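Local coordinates for protein putative sporulation-specific glycosylase ydhD (Bacillus subtilis subsp. subtilis str. 168, PDB 3CZ8) that probably hydrolyses glycosidic bonds as a sporulation-specific member of glycosyl hydrolase family 18, this piece being its TIM-barrel catalytic domain, at residues G225-I230 and H278-E283. The protein carries 1 engineered substitution. Residues are numbered along the deposited sequence; the frame is centred on the assembly and turned at random.
Sequences GYDWII and HEVWFE
The antiparallel sheet beside the TIM barrel, as in the alpha+beta insertion of many family 18 chitinases, pairs Y226 and W228 of strand 225-229 with W281 and E279 of strand 277-281. Four backbone hydrogen bonds join them, E279 N to W228 O the shortest (2.7 Å). On one face, D227 extends its carboxylate anti to its backbone N (chi1 -165°), across the strands. H278 ND1 donates to D227 OD2 over 2.9 Å, nearly in the imidazole plane but from above the carboxylate plane. R249 and Y270 hold OD1, and D272 takes H278 NE2, so both carboxylate oxygens of D227 and both ring nitrogens of H278 have partners. Histidine suits this place: its two nitrogens face two carboxylates while its flat ring stacks with Y270 and lies against I229 CG1, 3.5 Å from H278 CE1. A leucine here would probably leave D227 OD2 without its ND1 donor and D272 without its NE2 partner. V280 CG2 packs beside D227 CG (3.5 Å). On the other face, W228 CZ3 meets W281 CD1 at 3.6 Å, the indole planes steeply inclined. W281 NE1 donates almost straight to E279 OE1 (2.8 Å), steadying the indole, while R269 pairs with OE2. Strands 239-241 and 265-271 flank the pair, helix 243-252 packs on V280 and F282, Y226 OH bonds D184 OD1, and the Y226 side chain lies about 10 Å from that of E120, the predicted proton donor.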
loop_
_atom_site.group_PDB
_atom_site.type_symbol
_atom_site.label_atom_id
_atom_site.label_comp_id
_atom_site.label_asym_id
_atom_site.label_seq_id
_atom_site.Cartn_x
_atom_site.Cartn_y
_atom_site.Cartn_z
ATOM N N GLY A 225 -3.859 5.141 9.368
ATOM C CA GLY A 225 -4.014 5.316 10.809
ATOM C C GLY A 225 -2.870 6.235 11.207
ATOM O O GLY A 225 -2.044 6.592 10.358
ATOM N N TYR A 226 -2.805 6.652 12.469
ATOM C CA TYR A 226 -1.722 7.556 12.879
ATOM C C TYR A 226 -1.082 7.197 14.207
ATOM O O TYR A 226 -1.745 6.686 15.105
ATOM C CB TYR A 226 -2.156 9.039 12.870
ATOM C CG TYR A 226 -2.625 9.542 11.523
ATOM C CD1 TYR A 226 -1.724 10.032 10.581
ATOM C CD2 TYR A 226 -3.977 9.514 11.186
ATOM C CE1 TYR A 226 -2.164 10.477 9.337
ATOM C CE2 TYR A 226 -4.425 9.949 9.952
ATOM C CZ TYR A 226 -3.520 10.431 9.035
ATOM O OH TYR A 226 -3.982 10.864 7.817
ATOM N N ASP A 227 0.211 7.490 14.307
ATOM C CA ASP A 227 1.004 7.266 15.511
ATOM C C ASP A 227 1.496 8.619 16.020
ATOM O O ASP A 227 2.394 9.212 15.432
ATOM C CB ASP A 227 2.199 6.369 15.164
ATOM C CG ASP A 227 2.892 5.787 16.391
ATOM O OD1 ASP A 227 3.500 4.706 16.250
ATOM O OD2 ASP A 227 2.835 6.382 17.489
ATOM N N TRP A 228 0.898 9.092 17.113
ATOM C CA TRP A 228 1.233 10.392 17.708
ATOM C C TRP A 228 2.075 10.219 18.972
ATOM O O TRP A 228 1.817 9.319 19.765
ATOM C CB TRP A 228 -0.041 11.110 18.161
ATOM C CG TRP A 228 -0.983 11.621 17.112
ATOM C CD1 TRP A 228 -0.962 12.858 16.527
ATOM C CD2 TRP A 228 -2.136 10.950 16.586
ATOM N NE1 TRP A 228 -2.007 12.985 15.649
ATOM C CE2 TRP A 228 -2.750 11.834 15.667
ATOM C CE3 TRP A 228 -2.709 9.686 16.797
ATOM C CZ2 TRP A 228 -3.908 11.494 14.956
ATOM C CZ3 TRP A 228 -3.866 9.351 16.095
ATOM C CH2 TRP A 228 -4.451 10.254 15.182
ATOM N N ILE A 229 3.054 11.098 19.180
ATOM C CA ILE A 229 3.722 11.188 20.485
ATOM C C ILE A 229 2.859 12.030 21.441
ATOM O O ILE A 229 2.644 13.226 21.200
ATOM C CB ILE A 229 5.175 11.758 20.385
ATOM C CG1 ILE A 229 6.130 10.733 19.769
ATOM C CG2 ILE A 229 5.719 12.134 21.766
ATOM C CD1 ILE A 229 6.570 11.050 18.357
ATOM N N ILE A 230 2.347 11.402 22.504
ATOM C CA ILE A 230 1.611 12.147 23.540
ATOM C C ILE A 230 2.580 12.879 24.487
ATOM O O ILE A 230 3.793 12.673 24.401
ATOM C CB ILE A 230 0.444 11.364 24.214
ATOM C CG1 ILE A 230 0.871 9.970 24.667
ATOM C CG2 ILE A 230 -0.754 11.316 23.275
ATOM C CD1 ILE A 230 -0.198 9.251 25.483
ATOM N N HIS A 278 3.476 6.988 23.175
ATOM C CA HIS A 278 2.849 7.100 21.872
ATOM C C HIS A 278 1.377 6.737 21.977
ATOM O O HIS A 278 0.999 5.940 22.828
ATOM C CB HIS A 278 3.504 6.137 20.894
ATOM C CG HIS A 278 4.874 6.542 20.455
ATOM N ND1 HIS A 278 5.138 6.999 19.183
ATOM C CD2 HIS A 278 6.058 6.534 21.107
ATOM C CE1 HIS A 278 6.428 7.267 19.073
ATOM N NE2 HIS A 278 7.009 6.996 20.228
ATOM N N GLU A 279 0.557 7.317 21.101
ATOM C CA GLU A 279 -0.859 6.962 20.995
ATOM C C GLU A 279 -1.198 6.708 19.531
ATOM O O GLU A 279 -0.896 7.530 18.658
ATOM C CB GLU A 279 -1.752 8.065 21.570
ATOM C CG GLU A 279 -3.231 7.706 21.641
ATOM C CD GLU A 279 -4.051 8.713 22.440
ATOM O OE1 GLU A 279 -5.064 9.213 21.909
ATOM O OE2 GLU A 279 -3.691 8.999 23.603
ATOM N N VAL A 280 -1.812 5.558 19.270
ATOM C CA VAL A 280 -2.110 5.125 17.908
ATOM C C VAL A 280 -3.609 4.895 17.754
ATOM O O VAL A 280 -4.208 4.181 18.550
ATOM C CB VAL A 280 -1.328 3.832 17.531
ATOM C CG1 VAL A 280 -1.571 3.429 16.069
ATOM C CG2 VAL A 280 0.164 4.003 17.790
ATOM N N TRP A 281 -4.199 5.525 16.739
ATOM C CA TRP A 281 -5.583 5.272 16.325
ATOM C C TRP A 281 -5.608 4.785 14.878
ATOM O O TRP A 281 -4.918 5.336 14.017
ATOM C CB TRP A 281 -6.418 6.552 16.438
ATOM C CG TRP A 281 -6.678 6.979 17.844
ATOM C CD1 TRP A 281 -5.852 7.723 18.642
ATOM C CD2 TRP A 281 -7.845 6.691 18.628
ATOM N NE1 TRP A 281 -6.430 7.910 19.874
ATOM C CE2 TRP A 281 -7.652 7.286 19.894
ATOM C CE3 TRP A 281 -9.028 5.972 18.389
ATOM C CZ2 TRP A 281 -8.605 7.199 20.918
ATOM C CZ3 TRP A 281 -9.978 5.884 19.411
ATOM C CH2 TRP A 281 -9.757 6.497 20.658
ATOM N N PHE A 282 -6.419 3.762 14.612
ATOM C CA PHE A 282 -6.437 3.108 13.310
ATOM C C PHE A 282 -7.796 2.457 13.075
ATOM O O PHE A 282 -8.774 2.820 13.724
ATOM C CB PHE A 282 -5.276 2.094 13.178
ATOM C CG PHE A 282 -5.359 0.924 14.135
ATOM C CD1 PHE A 282 -5.042 1.075 15.480
ATOM C CD2 PHE A 282 -5.718 -0.339 13.677
ATOM C CE1 PHE A 282 -5.114 -0.004 16.353
ATOM C CE2 PHE A 282 -5.793 -1.423 14.542
ATOM C CZ PHE A 282 -5.496 -1.254 15.879
ATOM N N GLU A 283 -7.856 1.528 12.125
ATOM C CA GLU A 283 -9.076 0.783 11.815
ATOM C C GLU A 283 -8.796 -0.716 11.817
ATOM O O GLU A 283 -7.805 -1.165 11.240
ATOM C CB GLU A 283 -9.611 1.189 10.441
ATOM C CG GLU A 283 -10.120 2.616 10.346
ATOM C CD GLU A 283 -11.512 2.801 10.926
ATOM O OE1 GLU A 283 -12.337 1.871 10.828
ATOM O OE2 GLU A 283 -11.787 3.887 11.467
#